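Local coordinates for protein serine protease pet (Escherichia coli, PDB 4OM9) that acts as a secreted serine protease, an autotransporter enterotoxin of enteroaggregative E. coli that probably cleaves the host cytoskeletal protein alpha-fodrin, at residues Leu593-Arg597 with Asn613-Ala619; Gln517-His523 with Gln573-Arg579; His485-Gln491 with Lys510-Leu514; Phe424-Gly428 with Thr446-Thr450; Tyr13-Gln18 with Ala168-Ala173. Residues are numbered along the deposited sequence.

Contact 1 (Leu593-Arg597 with Asn613-Ala619); sequences LSIAR and NIGDKTA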
# COMPACT_ATOMS: atom_id res chain seq x y z
N LEU A 593 -16.02 3.51 8.54
CA LEU A 593 -14.80 2.93 8.05
C LEU A 593 -14.91 2.78 6.54
O LEU A 593 -15.86 2.18 6.05
CB LEU A 593 -14.56 1.58 8.73
CG LEU A 593 -13.38 0.76 8.21
CD1 LEU A 593 -12.09 1.52 8.39
CD2 LEU A 593 -13.34 -0.55 8.94
N SER A 594 -13.95 3.35 5.82
CA SER A 594 -13.88 3.25 4.37
C SER A 594 -12.59 2.57 3.96
O SER A 594 -11.49 2.95 4.39
CB SER A 594 -13.96 4.63 3.71
OG SER A 594 -15.09 5.36 4.15
N ILE A 595 -12.73 1.55 3.12
CA ILE A 595 -11.59 0.96 2.47
C ILE A 595 -11.71 1.37 1.02
O ILE A 595 -12.71 1.05 0.34
CB ILE A 595 -11.56 -0.57 2.61
CG1 ILE A 595 -11.44 -0.94 4.09
CG2 ILE A 595 -10.40 -1.15 1.82
CD1 ILE A 595 -11.69 -2.41 4.36
N ALA A 596 -10.70 2.10 0.55
CA ALA A 596 -10.71 2.69 -0.77
C ALA A 596 -9.61 2.06 -1.61
O ALA A 596 -9.05 1.04 -1.22
CB ALA A 596 -10.52 4.21 -0.69
N ARG A 597 -9.35 2.64 -2.77
CA ARG A 597 -8.59 1.96 -3.82
C ARG A 597 -7.20 1.54 -3.34
O ARG A 597 -6.53 2.27 -2.62
CB ARG A 597 -8.48 2.85 -5.06
CG ARG A 597 -7.81 4.20 -4.83
CD ARG A 597 -7.38 4.82 -6.16
NE ARG A 597 -6.75 3.82 -7.03
CZ ARG A 597 -6.67 3.93 -8.36
NH1 ARG A 597 -7.19 4.99 -8.96
NH2 ARG A 597 -6.09 2.98 -9.08
N ASN A 613 -17.81 1.17 4.34
CA ASN A 613 -17.78 1.14 2.89
C ASN A 613 -16.52 0.44 2.40
O ASN A 613 -15.42 1.00 2.42
CB ASN A 613 -17.89 2.55 2.31
CG ASN A 613 -19.17 3.26 2.74
OD1 ASN A 613 -20.25 2.66 2.79
ND2 ASN A 613 -19.05 4.55 3.05
N ILE A 614 -16.68 -0.82 2.03
CA ILE A 614 -15.60 -1.59 1.41
C ILE A 614 -15.60 -1.39 -0.08
O ILE A 614 -16.60 -1.65 -0.76
CB ILE A 614 -15.75 -3.06 1.71
CG1 ILE A 614 -16.02 -3.24 3.21
CG2 ILE A 614 -14.53 -3.81 1.25
CD1 ILE A 614 -15.64 -4.60 3.76
N GLY A 615 -14.47 -0.91 -0.61
CA GLY A 615 -14.37 -0.54 -2.01
C GLY A 615 -15.03 0.81 -2.26
O GLY A 615 -15.72 0.99 -3.26
N ASP A 616 -14.83 1.74 -1.33
CA ASP A 616 -15.32 3.11 -1.46
C ASP A 616 -14.62 3.83 -2.61
O ASP A 616 -13.42 3.65 -2.82
CB ASP A 616 -15.08 3.88 -0.14
CG ASP A 616 -15.76 5.25 -0.12
OD1 ASP A 616 -16.10 5.77 -1.20
OD2 ASP A 616 -15.97 5.80 0.97
N LYS A 617 -15.38 4.67 -3.30
CA LYS A 617 -14.91 5.31 -4.53
C LYS A 617 -14.10 6.56 -4.27
O LYS A 617 -13.41 7.06 -5.16
CB LYS A 617 -16.09 5.68 -5.41
CG LYS A 617 -16.69 7.04 -5.08
CD LYS A 617 -18.21 7.03 -5.15
CE LYS A 617 -18.72 6.41 -6.44
NZ LYS A 617 -20.18 6.09 -6.33
N THR A 618 -14.18 7.07 -3.05
CA THR A 618 -13.52 8.32 -2.73
C THR A 618 -12.11 8.06 -2.21
O THR A 618 -11.91 7.35 -1.23
CB THR A 618 -14.30 9.12 -1.69
OG1 THR A 618 -15.67 9.22 -2.11
CG2 THR A 618 -13.72 10.52 -1.54
N ALA A 619 -11.14 8.62 -2.91
CA ALA A 619 -9.75 8.50 -2.50
C ALA A 619 -9.17 9.88 -2.25
O ALA A 619 -9.68 10.89 -2.75
CB ALA A 619 -8.95 7.74 -3.54
O HOH W 1 -11.05 4.68 -3.91
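Successive rungs of the parallel beta-helix meet here, strand 592-595 lying beside strand 611-614 one coil further on. Leu-593 O accepts from Asn-613 N at 2.8 Å, while the leucine side chain turns into the interior against Leu-514 and Ile-605. Ser-594 pairs in parallel register with Asn-613 (CA to CA 4.7 Å), and both side chains lie on the sheet face away from the interior. Ile-595 N donates to Asn-613 O at 2.8 Å; on the inward face its side chain packs beside that of Ile-614, CD1 to CG2 4.4 Å. Beyond this pair, Gly-615, with phi of 77°, turns the chain so that Ile-595 O takes Asp-616 N at 2.8 Å, plus a weak bond from Gly-615 N. Ala-596 continues with a CA-H...O contact to Asp-616 O and rests its CB against Thr-618 O. At Arg-597 the backbones separate enough to admit a water, which accepts from Arg-597 N (2.9 Å) and donates to Asp-616 O (2.8 Å).

Contact 2 (Gln517-His523 with Gln573-Arg579); sequences QGHATDH and QPDWETR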
# COMPACT_ATOMS: atom_id res chain seq x y z
N GLN A 517 -6.53 3.41 2.50
CA GLN A 517 -6.38 3.47 1.05
C GLN A 517 -4.94 3.32 0.65
O GLN A 517 -4.04 3.48 1.49
CB GLN A 517 -6.92 4.81 0.51
CG GLN A 517 -6.08 6.01 0.95
CD GLN A 517 -6.30 7.25 0.08
OE1 GLN A 517 -7.40 7.80 0.01
NE2 GLN A 517 -5.22 7.71 -0.56
N GLY A 518 -4.71 3.05 -0.64
CA GLY A 518 -3.37 3.05 -1.18
C GLY A 518 -2.79 4.46 -1.31
O GLY A 518 -3.45 5.46 -0.98
N HIS A 519 -1.57 4.55 -1.79
CA HIS A 519 -0.92 5.85 -1.93
C HIS A 519 -0.63 6.15 -3.39
O HIS A 519 -0.03 5.34 -4.11
CB HIS A 519 0.37 5.92 -1.09
CG HIS A 519 1.21 7.13 -1.36
ND1 HIS A 519 0.85 8.40 -0.95
CD2 HIS A 519 2.40 7.26 -2.00
CE1 HIS A 519 1.78 9.26 -1.34
NE2 HIS A 519 2.73 8.59 -1.98
N ALA A 520 -1.10 7.31 -3.85
CA ALA A 520 -0.85 7.73 -5.22
C ALA A 520 0.63 8.05 -5.34
O ALA A 520 1.18 8.82 -4.53
CB ALA A 520 -1.70 8.94 -5.59
N THR A 521 1.29 7.42 -6.30
CA THR A 521 2.74 7.56 -6.41
C THR A 521 3.12 9.02 -6.62
O THR A 521 2.52 9.71 -7.41
CB THR A 521 3.26 6.66 -7.53
OG1 THR A 521 3.12 5.30 -7.11
CG2 THR A 521 4.75 6.95 -7.86
N ASP A 522 4.06 9.52 -5.84
CA ASP A 522 4.50 10.90 -6.01
C ASP A 522 5.37 11.08 -7.26
O ASP A 522 6.19 10.22 -7.59
CB ASP A 522 5.29 11.39 -4.79
CG ASP A 522 4.52 11.23 -3.49
OD1 ASP A 522 3.50 11.93 -3.33
OD2 ASP A 522 4.94 10.44 -2.62
N HIS A 523 5.17 12.20 -7.95
CA HIS A 523 6.01 12.56 -9.06
C HIS A 523 6.59 13.94 -8.81
O HIS A 523 6.12 14.69 -7.94
CB HIS A 523 5.24 12.54 -10.40
CG HIS A 523 4.70 11.20 -10.76
ND1 HIS A 523 5.34 10.34 -11.64
CD2 HIS A 523 3.60 10.52 -10.32
CE1 HIS A 523 4.65 9.23 -11.75
NE2 HIS A 523 3.59 9.31 -10.96
N GLN A 573 -4.50 9.29 -12.01
CA GLN A 573 -3.29 8.61 -12.49
C GLN A 573 -3.44 7.10 -12.23
O GLN A 573 -4.18 6.70 -11.33
CB GLN A 573 -2.02 9.16 -11.83
CG GLN A 573 -1.73 8.58 -10.42
CD GLN A 573 -0.62 9.31 -9.69
OE1 GLN A 573 -0.46 10.53 -9.84
NE2 GLN A 573 0.17 8.57 -8.93
N PRO A 574 -2.73 6.27 -13.00
CA PRO A 574 -2.93 4.83 -12.79
C PRO A 574 -1.95 4.25 -11.79
O PRO A 574 -2.13 3.13 -11.33
CB PRO A 574 -2.67 4.25 -14.18
CG PRO A 574 -1.58 5.17 -14.73
CD PRO A 574 -1.96 6.55 -14.23
N ASP A 575 -0.92 5.01 -11.44
CA ASP A 575 0.15 4.46 -10.63
C ASP A 575 -0.09 4.68 -9.14
O ASP A 575 0.10 5.78 -8.62
CB ASP A 575 1.50 5.05 -11.06
CG ASP A 575 1.42 6.55 -11.37
OD1 ASP A 575 0.49 6.96 -12.09
OD2 ASP A 575 2.31 7.31 -10.92
N TRP A 576 -0.48 3.60 -8.48
CA TRP A 576 -0.82 3.60 -7.06
C TRP A 576 -0.09 2.48 -6.35
O TRP A 576 -0.06 1.33 -6.83
CB TRP A 576 -2.34 3.42 -6.84
CG TRP A 576 -3.13 4.64 -7.20
CD1 TRP A 576 -3.38 5.12 -8.45
CD2 TRP A 576 -3.77 5.53 -6.29
NE1 TRP A 576 -4.13 6.26 -8.37
CE2 TRP A 576 -4.38 6.54 -7.06
CE3 TRP A 576 -3.87 5.59 -4.89
CZ2 TRP A 576 -5.10 7.58 -6.49
CZ3 TRP A 576 -4.57 6.63 -4.33
CH2 TRP A 576 -5.18 7.61 -5.12
N GLU A 577 0.42 2.81 -5.17
CA GLU A 577 1.01 1.83 -4.28
C GLU A 577 -0.05 1.16 -3.41
O GLU A 577 -0.82 1.83 -2.71
CB GLU A 577 2.09 2.48 -3.42
CG GLU A 577 3.42 2.65 -4.16
CD GLU A 577 4.02 4.02 -3.99
OE1 GLU A 577 3.77 4.65 -2.94
OE2 GLU A 577 4.73 4.48 -4.91
N THR A 578 -0.08 -0.16 -3.44
CA THR A 578 -0.98 -0.94 -2.61
C THR A 578 -0.42 -1.04 -1.21
O THR A 578 0.78 -1.27 -1.03
CB THR A 578 -1.20 -2.33 -3.21
OG1 THR A 578 -1.75 -2.16 -4.52
CG2 THR A 578 -2.16 -3.16 -2.35
N ARG A 579 -1.28 -0.87 -0.21
CA ARG A 579 -0.84 -0.80 1.17
C ARG A 579 -1.48 -1.93 1.95
O ARG A 579 -2.61 -2.32 1.65
CB ARG A 579 -1.20 0.56 1.79
CG ARG A 579 -0.55 1.73 1.08
CD ARG A 579 0.98 1.62 1.16
NE ARG A 579 1.63 2.91 0.97
CZ ARG A 579 2.85 3.05 0.46
NH1 ARG A 579 3.55 1.97 0.12
NH2 ARG A 579 3.38 4.26 0.30
O HOH W 2 5.39 7.74 -4.10
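This is a short antiparallel pairing, buried near the middle of the chain, at a place where the largely parallel beta-helix is interrupted by the excursion between residues 523 and 573. His-519 and Glu-577 form a hydrogen-bonded pair, His-519 N to Glu-577 O at 3.0 Å and Glu-577 N to His-519 O at 2.8 Å; Thr-521 N to Asp-575 O (3.1 Å) carries the ladder on. Ala-520 faces Trp-576 in the intervening non-hydrogen-bonded pair, its CB lying 3.6 Å from the centroid of the six-membered indole ring, almost on the ring normal, in a clear CH-pi contact. At Gly-518 there is no room for a side chain, since a CB would collide with Glu-577 O.

Side chains reinforce the backbone ladder. Thr-521 OG1 donates to Glu-577 OE2 at 2.8 Å, and Gln-573 NE2 bridges the two segments by donating to Thr-521 O (3.0 Å) and Asp-575 O (2.8 Å). His-523 NE2 makes a very short 2.4 Å bond to Asp-575 OD2. The imidazole of His-519 is held by Asp-522 OD2 from NE2 and by Asp-499 on its other nitrogen.

Ala-520 and Trp-576 pack on Ile-621 of strand 618-622, Arg-597 adds a cation-pi contact to the indole, and His-523 ND1 reaches Asp-15 in helix 10-17.

Contact 3 (His485-Gln491 with Lys510-Leu514); sequences HHLDTKQ and KNAPL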
# COMPACT_ATOMS: atom_id res chain seq x y z
N HIS A 485 -8.28 6.18 17.14
CA HIS A 485 -8.74 7.47 16.62
C HIS A 485 -10.05 7.81 17.35
O HIS A 485 -11.12 7.62 16.81
CB HIS A 485 -8.90 7.38 15.10
CG HIS A 485 -9.37 8.64 14.44
ND1 HIS A 485 -8.83 9.87 14.71
CD2 HIS A 485 -10.29 8.84 13.47
CE1 HIS A 485 -9.41 10.79 13.96
NE2 HIS A 485 -10.30 10.19 13.19
N HIS A 486 -9.95 8.28 18.60
CA HIS A 486 -11.11 8.58 19.47
C HIS A 486 -11.37 10.07 19.63
O HIS A 486 -10.47 10.86 19.93
CB HIS A 486 -10.91 8.00 20.86
CG HIS A 486 -10.75 6.51 20.89
ND1 HIS A 486 -10.51 5.82 22.05
CD2 HIS A 486 -10.80 5.59 19.90
CE1 HIS A 486 -10.43 4.52 21.79
NE2 HIS A 486 -10.59 4.36 20.49
N LEU A 487 -12.62 10.47 19.46
CA LEU A 487 -13.01 11.84 19.78
C LEU A 487 -14.18 11.81 20.74
O LEU A 487 -14.92 10.83 20.78
CB LEU A 487 -13.34 12.63 18.52
CG LEU A 487 -12.07 13.15 17.83
CD1 LEU A 487 -12.38 13.81 16.52
CD2 LEU A 487 -11.39 14.14 18.75
N ASP A 488 -14.33 12.87 21.53
CA ASP A 488 -15.32 12.93 22.61
C ASP A 488 -16.74 13.09 22.09
O ASP A 488 -17.71 12.68 22.73
CB ASP A 488 -15.01 14.08 23.57
CG ASP A 488 -13.95 13.71 24.58
OD1 ASP A 488 -13.64 12.51 24.69
OD2 ASP A 488 -13.44 14.62 25.27
N THR A 489 -16.84 13.73 20.93
CA THR A 489 -18.11 14.02 20.29
C THR A 489 -18.06 13.57 18.82
O THR A 489 -17.03 13.68 18.15
CB THR A 489 -18.45 15.52 20.43
OG1 THR A 489 -19.48 15.68 21.41
CG2 THR A 489 -18.91 16.12 19.12
N LYS A 490 -19.18 13.02 18.35
CA LYS A 490 -19.31 12.55 16.99
C LYS A 490 -18.98 13.66 16.01
O LYS A 490 -19.66 14.69 15.99
CB LYS A 490 -20.74 12.03 16.75
CG LYS A 490 -20.96 11.29 15.44
CD LYS A 490 -22.46 10.99 15.28
CE LYS A 490 -22.72 9.96 14.20
NZ LYS A 490 -21.78 10.06 13.05
N GLN A 491 -17.93 13.46 15.22
CA GLN A 491 -17.43 14.45 14.26
C GLN A 491 -17.13 13.79 12.91
O GLN A 491 -16.09 13.14 12.74
CB GLN A 491 -16.16 15.15 14.81
CG GLN A 491 -16.41 16.06 16.00
CD GLN A 491 -15.12 16.45 16.73
OE1 GLN A 491 -14.10 16.75 16.10
NE2 GLN A 491 -15.17 16.44 18.06
N LYS A 510 -13.66 5.79 17.47
CA LYS A 510 -14.86 6.28 18.11
C LYS A 510 -15.12 7.71 17.67
O LYS A 510 -14.23 8.56 17.77
CB LYS A 510 -14.74 6.20 19.63
CG LYS A 510 -14.60 4.79 20.16
CD LYS A 510 -14.25 4.76 21.64
CE LYS A 510 -13.52 3.47 21.97
NZ LYS A 510 -13.98 2.84 23.23
N ASN A 511 -16.32 7.92 17.13
CA ASN A 511 -16.87 9.25 16.87
C ASN A 511 -16.24 10.00 15.69
O ASN A 511 -16.67 11.11 15.38
CB ASN A 511 -16.78 10.12 18.14
CG ASN A 511 -17.92 9.81 19.14
OD1 ASN A 511 -19.01 9.42 18.75
ND2 ASN A 511 -17.65 10.00 20.44
N ALA A 512 -15.24 9.41 15.03
CA ALA A 512 -14.52 10.10 13.94
C ALA A 512 -14.08 9.11 12.86
O ALA A 512 -13.65 8.02 13.16
CB ALA A 512 -13.29 10.84 14.50
N PRO A 513 -14.18 9.50 11.58
CA PRO A 513 -14.00 8.50 10.51
C PRO A 513 -12.55 8.03 10.29
O PRO A 513 -11.58 8.77 10.48
CB PRO A 513 -14.51 9.22 9.25
CG PRO A 513 -15.22 10.46 9.75
CD PRO A 513 -14.54 10.82 11.03
N LEU A 514 -12.43 6.77 9.88
CA LEU A 514 -11.18 6.19 9.44
C LEU A 514 -11.28 5.81 7.97
O LEU A 514 -12.32 5.31 7.50
CB LEU A 514 -10.82 4.96 10.27
CG LEU A 514 -9.39 4.47 9.99
CD1 LEU A 514 -8.39 5.32 10.77
CD2 LEU A 514 -9.23 3.01 10.34
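At this corner of the beta-helix, Asn-511 plugs the curve of the preceding coil. Its backbone has positive phi (73°), and its m rotamer sends the carboxamide into the bend of 487-490, where ND2 donates to Leu-487 O at 2.9 Å; Asn-511 O then receives Gln-491 N at 2.7 Å. Before the corner, His-486 pairs in parallel with Lys-510, framed by Lys-510 N to His-485 O (3.2 Å) and Leu-487 N to Lys-510 O (3.0 Å). The two side chains share a face and both take chi1 m: the extended start of the lysine chain lays CE over the imidazole, 3.6 Å from its centroid, a CH-pi contact. His-485, by contrast, is t at chi1, which brings its ring inward beside Ala-512, NE2 to CB 3.3 Å; its nitrogens bond to Val-465 O and Ala-494 O. Leu-487 (m, t) reaches the same alanine, CD1 to CB 3.7 Å. Lys-490, extended through chi3, carries its amine away to a salt bridge with Asp-492.

The contact thus spans the turn after strands 481-486 and 506-510; beyond it Pro-513 leads into strand 514-520, where Leu-514 packs against Leu-496 and Leu-498 of strand 496-498 and against Leu-593 of strand 592-595.

Contact 4 (Phe424-Gly428 with Thr446-Thr450); sequences FTENG and TDSGT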
# COMPACT_ATOMS: atom_id res chain seq x y z
N PHE A 424 9.37 14.23 10.17
CA PHE A 424 10.09 13.26 9.38
C PHE A 424 10.10 13.73 7.95
O PHE A 424 9.04 13.72 7.33
CB PHE A 424 9.43 11.89 9.45
CG PHE A 424 9.04 11.42 10.84
CD1 PHE A 424 7.89 11.90 11.45
CD2 PHE A 424 9.78 10.45 11.49
CE1 PHE A 424 7.54 11.46 12.73
CE2 PHE A 424 9.41 9.99 12.75
CZ PHE A 424 8.30 10.50 13.38
N THR A 425 11.25 14.16 7.41
CA THR A 425 11.32 14.48 5.99
C THR A 425 11.49 13.24 5.15
O THR A 425 11.29 12.13 5.62
CB THR A 425 12.50 15.37 5.57
OG1 THR A 425 13.45 15.48 6.63
CG2 THR A 425 12.05 16.72 5.06
N GLU A 426 11.96 13.49 3.93
CA GLU A 426 12.18 12.50 2.90
C GLU A 426 12.90 11.29 3.47
O GLU A 426 13.94 11.44 4.13
CB GLU A 426 12.98 13.13 1.74
CG GLU A 426 12.95 12.35 0.41
CD GLU A 426 13.78 13.02 -0.69
OE1 GLU A 426 13.18 13.47 -1.69
OE2 GLU A 426 15.02 13.10 -0.56
N ASN A 427 12.31 10.12 3.25
CA ASN A 427 12.84 8.82 3.67
C ASN A 427 12.68 8.55 5.16
O ASN A 427 12.83 7.41 5.61
CB ASN A 427 14.30 8.65 3.25
CG ASN A 427 14.47 8.57 1.73
OD1 ASN A 427 13.62 8.02 1.03
ND2 ASN A 427 15.55 9.13 1.22
N GLY A 428 12.38 9.60 5.92
CA GLY A 428 12.04 9.49 7.32
C GLY A 428 12.98 8.71 8.22
O GLY A 428 14.20 8.86 8.16
N THR A 446 6.30 12.86 5.91
CA THR A 446 6.11 13.17 4.48
C THR A 446 5.90 11.93 3.64
O THR A 446 5.26 12.01 2.62
CB THR A 446 7.30 13.96 3.84
OG1 THR A 446 8.50 13.17 3.83
CG2 THR A 446 7.57 15.15 4.64
N ASP A 447 6.44 10.80 4.07
CA ASP A 447 6.35 9.61 3.25
C ASP A 447 6.45 8.30 4.03
O ASP A 447 6.72 8.29 5.22
CB ASP A 447 7.44 9.63 2.15
CG ASP A 447 8.87 9.62 2.72
OD1 ASP A 447 9.13 8.86 3.67
OD2 ASP A 447 9.74 10.34 2.18
N SER A 448 6.28 7.20 3.32
CA SER A 448 6.23 5.89 3.94
C SER A 448 7.60 5.36 4.31
O SER A 448 7.74 4.17 4.60
CB SER A 448 5.54 4.91 3.00
OG SER A 448 6.19 4.91 1.76
N GLY A 449 8.61 6.23 4.25
CA GLY A 449 9.89 5.93 4.86
C GLY A 449 9.79 5.99 6.38
O GLY A 449 10.64 5.44 7.09
N THR A 450 8.76 6.67 6.88
CA THR A 450 8.50 6.80 8.31
C THR A 450 7.68 5.63 8.86
O THR A 450 6.66 5.23 8.29
CB THR A 450 7.75 8.12 8.62
OG1 THR A 450 8.56 9.24 8.26
CG2 THR A 450 7.38 8.21 10.09
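Asp-447 supplies the strongest polar link between these two corner loops of consecutive beta-helix coils. Its OD2 accepts from Asn-427 N at 2.8 Å, and its OD1 from Gly-449 N at 2.7 Å, an Asx turn, so one carboxylate binds the neighbouring loop and shapes its own. The second cross-link is Thr-446 N to Phe-424 O, 3.2 Å, at the end of the parallel pairing of strands 422-424 and 444-445. Each loop is a tight turn: type II from Thr-425 to Gly-428, closed by Gly-428 N to Thr-425 O (2.8 Å), and type I from Asp-447 to Thr-450. A CB at Gly-428 would collide with Thr-450 OG1, and one at Gly-449 with Asn-427 O; Gly-449 CA makes a CA-H...O contact with Asn-427 O at 3.4 Å. Further inward, Thr-450 CG2 sits over the Phe-424 ring, 3.6 Å from its centroid. The carboxylate thus serves one NH in each turn, linking two turns of different type where regular strand pairing has stopped.

Contact 5 (Tyr13-Gln18 with Ala168-Ala173); sequences YLDLAQ and ADLLSA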
# COMPACT_ATOMS: atom_id res chain seq x y z
N TYR A 13 12.47 13.41 -17.07
CA TYR A 13 13.83 13.75 -16.67
C TYR A 13 13.90 14.10 -15.19
O TYR A 13 14.86 13.78 -14.51
CB TYR A 13 14.38 14.91 -17.50
CG TYR A 13 14.57 14.60 -18.97
CD1 TYR A 13 15.76 14.03 -19.43
CD2 TYR A 13 13.58 14.90 -19.90
CE1 TYR A 13 15.95 13.75 -20.78
CE2 TYR A 13 13.75 14.62 -21.25
CZ TYR A 13 14.95 14.05 -21.69
OH TYR A 13 15.13 13.77 -23.03
N LEU A 14 12.86 14.77 -14.71
CA LEU A 14 12.76 15.21 -13.32
C LEU A 14 12.50 14.04 -12.37
O LEU A 14 13.11 13.96 -11.31
CB LEU A 14 11.64 16.22 -13.19
CG LEU A 14 11.91 17.70 -13.47
CD1 LEU A 14 12.91 17.90 -14.54
CD2 LEU A 14 10.63 18.40 -13.83
N ASP A 15 11.59 13.15 -12.77
CA ASP A 15 11.28 11.96 -11.98
C ASP A 15 12.55 11.16 -11.71
O ASP A 15 12.76 10.66 -10.60
CB ASP A 15 10.24 11.07 -12.68
CG ASP A 15 8.79 11.37 -12.28
OD1 ASP A 15 8.56 12.17 -11.36
OD2 ASP A 15 7.87 10.79 -12.91
N LEU A 16 13.39 11.03 -12.73
CA LEU A 16 14.60 10.23 -12.62
C LEU A 16 15.59 10.88 -11.66
O LEU A 16 16.19 10.19 -10.84
CB LEU A 16 15.26 10.04 -13.99
CG LEU A 16 16.60 9.30 -14.07
CD1 LEU A 16 16.56 7.97 -13.34
CD2 LEU A 16 16.99 9.09 -15.52
N ALA A 17 15.76 12.19 -11.76
CA ALA A 17 16.76 12.88 -10.95
C ALA A 17 16.32 12.91 -9.50
O ALA A 17 17.15 12.92 -8.61
CB ALA A 17 16.99 14.31 -11.45
N GLN A 18 15.01 12.89 -9.26
CA GLN A 18 14.52 13.12 -7.92
C GLN A 18 13.99 11.82 -7.33
O GLN A 18 13.34 11.83 -6.27
CB GLN A 18 13.46 14.23 -7.95
CG GLN A 18 14.04 15.51 -8.60
CD GLN A 18 13.00 16.57 -8.82
OE1 GLN A 18 12.05 16.71 -8.05
NE2 GLN A 18 13.18 17.36 -9.89
N ALA A 168 15.53 23.51 -7.27
CA ALA A 168 15.48 22.14 -6.77
C ALA A 168 14.36 21.33 -7.43
O ALA A 168 14.54 20.15 -7.76
CB ALA A 168 15.32 22.15 -5.22
N ASP A 169 13.20 21.96 -7.62
CA ASP A 169 12.09 21.30 -8.34
C ASP A 169 12.55 20.81 -9.73
O ASP A 169 12.09 19.78 -10.23
CB ASP A 169 10.91 22.26 -8.50
CG ASP A 169 10.29 22.68 -7.18
OD1 ASP A 169 10.28 21.89 -6.22
OD2 ASP A 169 9.80 23.83 -7.12
N LEU A 170 13.44 21.56 -10.36
CA LEU A 170 13.83 21.26 -11.73
C LEU A 170 15.07 20.38 -11.82
O LEU A 170 15.63 20.20 -12.90
CB LEU A 170 14.07 22.55 -12.50
CG LEU A 170 12.80 23.40 -12.60
CD1 LEU A 170 13.12 24.73 -13.25
CD2 LEU A 170 11.76 22.62 -13.41
N LEU A 171 15.50 19.83 -10.70
CA LEU A 171 16.61 18.89 -10.72
C LEU A 171 16.35 17.81 -11.77
O LEU A 171 15.38 17.06 -11.68
CB LEU A 171 16.83 18.27 -9.33
CG LEU A 171 18.14 17.50 -9.19
CD1 LEU A 171 19.35 18.44 -9.03
CD2 LEU A 171 18.05 16.50 -8.07
N SER A 172 17.22 17.73 -12.76
CA SER A 172 16.99 16.85 -13.92
C SER A 172 18.17 15.90 -14.24
O SER A 172 19.32 16.21 -14.01
CB SER A 172 16.65 17.69 -15.14
OG SER A 172 17.70 18.56 -15.48
N ALA A 173 17.85 14.74 -14.80
CA ALA A 173 18.84 13.69 -14.95
C ALA A 173 19.32 13.53 -16.38
O ALA A 173 18.55 13.69 -17.32
CB ALA A 173 18.29 12.39 -14.46
O HOH W 3 13.72 17.98 -5.32
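The last turn of helix 10-17 lies against the start of strand 172-185 within the protease domain, whose paired antiparallel sheets are those of the chymotrypsin-like PA clan. The approach is close, with Leu-14 CA 4.6 Å from Ser-172 CA and Ala-17 CA 4.6 Å from Ala-173 CA. Ala-173 N donates to Tyr-13 O at 3.2 Å, and that same carbonyl also receives the helical bond from Ala-17 N. Ahead of the strand, a type I turn runs from Ala-168 to Leu-171. Small side chains permit the proximity: Ala-17 CB is 3.8 Å from Ala-173 CB and 3.2 Å from Leu-171 O. Leu-16 CG touches Ala-173 CB at 3.5 Å, and Leu-14 packs on Ser-172 and Leu-170. Val-150 of strand 143-151 backs Ala-17, Leu-171 and Ala-173, while Tyr-13 OH is bound by Thr-200 N and Asp-4 O. Gln-18, just past the helix, spans the turn with a single amide: NE2 donates to Leu-171 O at 2.9 Å and to Asp-169 O at 2.7 Å.

In the fold
From the N terminus, contact 5 closes the longest loop, about 150 residues, inside the protease domain. The other four follow along the beta-helix, all in series, so none nests in or crosses another. Contacts 4 and 3 each close a loop of fewer than 20 residues, joining one coil to the next; contact 2 then closes a 50-residue excursion containing helices 543-550 and 552-558, and contact 1 again a short coil-to-coil loop. Contact 2 is also where the parts meet: His-523 bonds to Asp-15 of contact 5, tying protease domain to beta-helix, Arg-579 packs on Ser-448 of contact 4, and Gly-518 N probably hydrogen-bonds to Arg-597 O of contact 1. Contact 1 in turn probably bonds to contact 3 through Ser-594 and Leu-514.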